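PDB 2XPI: anaphase-promoting complex subunit CUT9 from Schizosaccharomyces pombe, which serves as a tetratricopeptide-repeat subunit of the anaphase-promoting complex, the E3 ubiquitin ligase that controls progression through mitosis and G1, and binds hcn1. Local coordinates for residues 346-359 and 376-388. Numbering follows the deposited sequence.
Sequences LASLHESGEKNKLY and WLAVGIYYLCVNK
Ile381 enters as a knob between the two helices of 346-359, its side chain lodged among Leu346, Ala347, His350 and Leu358. Its two branches divide the work: CD1 packs against Leu346 CB, whereas CG2, anti to the backbone N, sits between His350 CB at 3.7 Å and Leu358 CG at 3.9 Å. The Leu358 side chain crosses that of Ile381 at about a right angle. Further toward the start of 376-385, Leu346 CD2 rests on Ala378 CB (3.9 Å) and brushes the tip of Leu377.

Beside Leu358, Tyr359 and Tyr382 form the aromatic contact. They point the same way side by side, the edge of Tyr359 turned to the face of Tyr382 in an edge-to-face pair, with centroids 5.3 Å apart and planes at 61°. Tyr359 CD1 approaches Tyr382 CZ at 3.6 Å, while Leu358 CB meets the edge of the Tyr382 ring. With an alanine here instead of Tyr382, the edge of Tyr359 would probably lose its aromatic face and a gap would open beside Leu358.

Polar groups meet by van der Waals contact, with no hydrogen bond joining the segments. The His350 imidazole presents its edge to the backbone at Leu384 and Cys385. Cys385 SG lies 3.6 Å from Gly353 O, beside the Schellman motif, with Gly353 at C-prime, that ends helix 346-352. The aliphatic chain of Lys355, bent at chi3 and chi4, passes Cys385 SG toward Val386 CG2.

Helix 376-385 runs nearly parallel to 346-352 (7°) and antiparallel to 355-359 (158°), as expected where the first helix of TPR 9 stacks on the TPR 8 hairpin. Helix 321-334 backs Ser348 and Leu349, helix 389-402 packs against Leu377 and Leu384, and apolar side chains of the other protein in the assembly touch His350 and Ile381, consistent with the part of TPR 8 in binding hcn1.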
loop_
_atom_site.group_PDB
_atom_site.type_symbol
_atom_site.label_atom_id
_atom_site.label_comp_id
_atom_site.label_asym_id
_atom_site.label_seq_id
_atom_site.Cartn_x
_atom_site.Cartn_y
_atom_site.Cartn_z
ATOM N N LEU A 346 21.323 11.783 17.245
ATOM C CA LEU A 346 22.515 11.395 16.513
ATOM C C LEU A 346 23.631 12.438 16.640
ATOM O O LEU A 346 24.780 12.108 16.991
ATOM C CB LEU A 346 22.178 11.196 15.040
ATOM C CG LEU A 346 21.803 9.792 14.577
ATOM C CD1 LEU A 346 21.901 8.787 15.687
ATOM C CD2 LEU A 346 20.413 9.787 13.977
ATOM N N ALA A 347 23.297 13.692 16.339
ATOM C CA ALA A 347 24.305 14.740 16.317
ATOM C C ALA A 347 24.918 14.937 17.709
ATOM O O ALA A 347 26.116 15.189 17.835
ATOM C CB ALA A 347 23.721 16.020 15.784
ATOM N N SER A 348 24.108 14.801 18.753
ATOM C CA SER A 348 24.619 14.910 20.117
ATOM C C SER A 348 25.493 13.732 20.516
ATOM O O SER A 348 26.460 13.906 21.255
ATOM C CB SER A 348 23.482 15.079 21.123
ATOM O OG SER A 348 22.827 16.317 20.915
ATOM N N LEU A 349 25.163 12.533 20.037
ATOM C CA LEU A 349 26.020 11.369 20.278
ATOM C C LEU A 349 27.372 11.505 19.543
ATOM O O LEU A 349 28.411 11.133 20.086
ATOM C CB LEU A 349 25.320 10.045 19.914
ATOM C CG LEU A 349 24.155 9.532 20.782
ATOM C CD1 LEU A 349 23.422 8.354 20.102
ATOM C CD2 LEU A 349 24.584 9.166 22.212
ATOM N N HIS A 350 27.368 12.037 18.329
ATOM C CA HIS A 350 28.619 12.236 17.606
ATOM C C HIS A 350 29.545 13.215 18.344
ATOM O O HIS A 350 30.761 13.008 18.422
ATOM C CB HIS A 350 28.344 12.742 16.198
ATOM C CG HIS A 350 29.564 13.197 15.473
ATOM N ND1 HIS A 350 29.940 14.523 15.411
ATOM C CD2 HIS A 350 30.496 12.507 14.774
ATOM C CE1 HIS A 350 31.050 14.630 14.703
ATOM N NE2 HIS A 350 31.409 13.422 14.306
ATOM N N GLU A 351 28.953 14.275 18.883
ATOM C CA GLU A 351 29.676 15.269 19.655
ATOM C C GLU A 351 30.370 14.659 20.875
ATOM O O GLU A 351 31.447 15.091 21.268
ATOM C CB GLU A 351 28.711 16.367 20.095
ATOM C CG GLU A 351 29.053 16.999 21.431
ATOM C CD GLU A 351 30.051 18.123 21.296
ATOM O OE1 GLU A 351 30.750 18.426 22.286
ATOM O OE2 GLU A 351 30.137 18.705 20.191
ATOM N N SER A 352 29.754 13.650 21.475
ATOM C CA SER A 352 30.324 13.032 22.665
ATOM C C SER A 352 31.171 11.814 22.299
ATOM O O SER A 352 31.860 11.252 23.144
ATOM C CB SER A 352 29.218 12.651 23.643
ATOM O OG SER A 352 28.368 13.762 23.882
ATOM N N GLY A 353 31.121 11.413 21.034
ATOM C CA GLY A 353 31.977 10.349 20.547
ATOM C C GLY A 353 31.524 8.945 20.897
ATOM O O GLY A 353 32.357 8.056 21.073
ATOM N N GLU A 354 30.211 8.740 20.964
ATOM C CA GLU A 354 29.629 7.472 21.386
ATOM C C GLU A 354 29.459 6.457 20.250
ATOM O O GLU A 354 28.336 6.204 19.817
ATOM C CB GLU A 354 28.262 7.734 22.002
ATOM C CG GLU A 354 28.229 8.890 22.975
ATOM C CD GLU A 354 28.231 8.432 24.422
ATOM O OE1 GLU A 354 28.526 7.240 24.672
ATOM O OE2 GLU A 354 27.926 9.262 25.311
ATOM N N LYS A 355 30.556 5.859 19.788
ATOM C CA LYS A 355 30.493 4.884 18.697
ATOM C C LYS A 355 29.482 3.792 18.988
ATOM O O LYS A 355 28.603 3.515 18.174
ATOM C CB LYS A 355 31.855 4.220 18.447
ATOM C CG LYS A 355 33.063 4.983 18.957
ATOM C CD LYS A 355 34.363 4.236 18.642
ATOM C CE LYS A 355 34.287 2.737 18.970
ATOM N NZ LYS A 355 33.551 1.937 17.933
ATOM N N ASN A 356 29.634 3.159 20.146
ATOM C CA ASN A 356 28.768 2.065 20.555
ATOM C C ASN A 356 27.289 2.417 20.390
ATOM O O ASN A 356 26.529 1.678 19.762
ATOM C CB ASN A 356 29.081 1.677 22.001
ATOM C CG ASN A 356 28.229 0.516 22.497
ATOM O OD1 ASN A 356 27.697 0.545 23.618
ATOM N ND2 ASN A 356 28.094 -0.515 21.663
ATOM N N LYS A 357 26.882 3.556 20.936
ATOM C CA LYS A 357 25.480 3.954 20.846
ATOM C C LYS A 357 25.060 4.236 19.410
ATOM O O LYS A 357 23.976 3.844 19.005
ATOM C CB LYS A 357 25.174 5.147 21.752
ATOM C CG LYS A 357 25.359 4.879 23.237
ATOM C CD LYS A 357 24.490 5.825 24.037
ATOM C CE LYS A 357 24.764 5.749 25.541
ATOM N NZ LYS A 357 24.672 4.354 26.062
ATOM N N LEU A 358 25.920 4.914 18.650
ATOM C CA LEU A 358 25.685 5.202 17.233
ATOM C C LEU A 358 25.579 3.917 16.426
ATOM O O LEU A 358 24.810 3.833 15.459
ATOM C CB LEU A 358 26.849 6.013 16.665
ATOM C CG LEU A 358 26.785 7.508 16.341
ATOM C CD1 LEU A 358 25.448 8.129 16.749
ATOM C CD2 LEU A 358 27.972 8.203 17.007
ATOM N N TYR A 359 26.380 2.928 16.809
ATOM C CA TYR A 359 26.405 1.637 16.125
ATOM C C TYR A 359 25.118 0.827 16.321
ATOM O O TYR A 359 24.567 0.279 15.365
ATOM C CB TYR A 359 27.590 0.815 16.609
ATOM C CG TYR A 359 27.765 -0.478 15.853
ATOM C CD1 TYR A 359 28.322 -0.484 14.569
ATOM C CD2 TYR A 359 27.386 -1.694 16.417
ATOM C CE1 TYR A 359 28.489 -1.661 13.868
ATOM C CE2 TYR A 359 27.556 -2.883 15.726
ATOM C CZ TYR A 359 28.106 -2.857 14.452
ATOM O OH TYR A 359 28.272 -4.030 13.755
ATOM N N TRP A 376 19.808 6.271 7.074
ATOM C CA TRP A 376 21.135 6.367 6.488
ATOM C C TRP A 376 21.932 7.571 6.983
ATOM O O TRP A 376 23.146 7.566 6.911
ATOM C CB TRP A 376 21.059 6.235 4.975
ATOM C CG TRP A 376 20.275 4.990 4.631
ATOM C CD1 TRP A 376 18.969 4.929 4.264
ATOM C CD2 TRP A 376 20.729 3.636 4.706
ATOM N NE1 TRP A 376 18.586 3.630 4.069
ATOM C CE2 TRP A 376 19.648 2.813 4.341
ATOM C CE3 TRP A 376 21.948 3.038 5.036
ATOM C CZ2 TRP A 376 19.747 1.428 4.285
ATOM C CZ3 TRP A 376 22.044 1.654 4.986
ATOM C CH2 TRP A 376 20.955 0.868 4.605
ATOM N N LEU A 377 21.246 8.567 7.537
ATOM C CA LEU A 377 21.909 9.624 8.297
ATOM C C LEU A 377 22.642 8.981 9.457
ATOM O O LEU A 377 23.777 9.330 9.747
ATOM C CB LEU A 377 20.884 10.619 8.830
ATOM C CG LEU A 377 21.181 12.071 9.269
ATOM C CD1 LEU A 377 20.878 12.247 10.732
ATOM C CD2 LEU A 377 22.557 12.618 8.923
ATOM N N ALA A 378 21.990 8.023 10.110
ATOM C CA ALA A 378 22.553 7.374 11.293
ATOM C C ALA A 378 23.770 6.502 10.941
ATOM O O ALA A 378 24.794 6.520 11.642
ATOM C CB ALA A 378 21.488 6.558 12.022
ATOM N N VAL A 379 23.653 5.737 9.860
ATOM C CA VAL A 379 24.786 4.954 9.375
ATOM C C VAL A 379 25.982 5.869 9.072
ATOM O O VAL A 379 27.107 5.532 9.385
ATOM C CB VAL A 379 24.415 4.128 8.136
ATOM C CG1 VAL A 379 25.621 3.443 7.586
ATOM C CG2 VAL A 379 23.374 3.093 8.496
ATOM N N GLY A 380 25.721 7.040 8.500
ATOM C CA GLY A 380 26.771 7.962 8.138
ATOM C C GLY A 380 27.445 8.565 9.355
ATOM O O GLY A 380 28.672 8.615 9.427
ATOM N N ILE A 381 26.648 9.031 10.311
ATOM C CA ILE A 381 27.185 9.670 11.503
ATOM C C ILE A 381 28.083 8.701 12.243
ATOM O O ILE A 381 29.106 9.095 12.796
ATOM C CB ILE A 381 26.071 10.189 12.432
ATOM C CG1 ILE A 381 25.407 11.412 11.796
ATOM C CG2 ILE A 381 26.638 10.548 13.824
ATOM C CD1 ILE A 381 24.176 11.877 12.514
ATOM N N TYR A 382 27.708 7.423 12.217
ATOM C CA TYR A 382 28.525 6.382 12.831
ATOM C C TYR A 382 29.880 6.261 12.174
ATOM O O TYR A 382 30.893 6.247 12.859
ATOM C CB TYR A 382 27.862 5.015 12.775
ATOM C CG TYR A 382 28.869 3.948 13.087
ATOM C CD1 TYR A 382 29.456 3.879 14.341
ATOM C CD2 TYR A 382 29.270 3.034 12.123
ATOM C CE1 TYR A 382 30.395 2.923 14.642
ATOM C CE2 TYR A 382 30.223 2.063 12.411
ATOM C CZ TYR A 382 30.779 2.017 13.676
ATOM O OH TYR A 382 31.719 1.061 13.984
ATOM N N TYR A 383 29.904 6.136 10.851
ATOM C CA TYR A 383 31.175 6.079 10.146
ATOM C C TYR A 383 31.984 7.343 10.418
ATOM O O TYR A 383 33.194 7.371 10.216
ATOM C CB TYR A 383 30.979 5.813 8.654
ATOM C CG TYR A 383 30.599 4.378 8.407
ATOM C CD1 TYR A 383 31.423 3.347 8.845
ATOM C CD2 TYR A 383 29.411 4.043 7.765
ATOM C CE1 TYR A 383 31.084 2.020 8.649
ATOM C CE2 TYR A 383 29.061 2.712 7.555
ATOM C CZ TYR A 383 29.904 1.704 8.003
ATOM O OH TYR A 383 29.584 0.377 7.805
ATOM N N LEU A 384 31.308 8.362 10.941
ATOM C CA LEU A 384 31.955 9.611 11.311
ATOM C C LEU A 384 32.576 9.725 12.749
ATOM O O LEU A 384 33.575 10.428 12.856
ATOM C CB LEU A 384 31.038 10.799 10.972
ATOM C CG LEU A 384 31.675 12.062 10.379
ATOM C CD1 LEU A 384 32.285 11.748 9.034
ATOM C CD2 LEU A 384 30.679 13.219 10.251
ATOM N N CYS A 385 32.051 9.093 13.828
ATOM C CA CYS A 385 32.888 9.007 15.075
ATOM C C CYS A 385 33.983 7.957 14.920
ATOM O O CYS A 385 34.751 7.701 15.862
ATOM C CB CYS A 385 32.187 8.742 16.456
ATOM S SG CYS A 385 33.533 8.025 17.655
ATOM N N VAL A 386 34.040 7.342 13.746
ATOM C CA VAL A 386 34.922 6.201 13.530
ATOM C C VAL A 386 35.938 6.552 12.439
ATOM O O VAL A 386 36.867 5.786 12.122
ATOM C CB VAL A 386 34.085 4.933 13.232
ATOM C CG1 VAL A 386 34.645 4.126 12.084
ATOM C CG2 VAL A 386 33.954 4.102 14.482
ATOM N N ASN A 387 35.750 7.743 11.879
ATOM C CA ASN A 387 36.675 8.294 10.912
ATOM C C ASN A 387 36.811 7.512 9.620
ATOM O O ASN A 387 37.867 7.525 8.992
ATOM C CB ASN A 387 38.041 8.446 11.549
ATOM C CG ASN A 387 38.469 9.872 11.620
ATOM O OD1 ASN A 387 39.003 10.421 10.649
ATOM N ND2 ASN A 387 38.210 10.509 12.765
ATOM N N LYS A 388 35.752 6.825 9.224
ATOM C CA LYS A 388 35.727 6.157 7.934
ATOM C C LYS A 388 34.985 7.086 7.004
ATOM O O LYS A 388 33.783 6.982 6.835
ATOM C CB LYS A 388 35.031 4.801 8.041
ATOM C CG LYS A 388 35.925 3.691 8.555
ATOM C CD LYS A 388 35.151 2.398 8.741
ATOM C CE LYS A 388 36.068 1.164 8.785
ATOM N NZ LYS A 388 36.658 0.827 7.449
#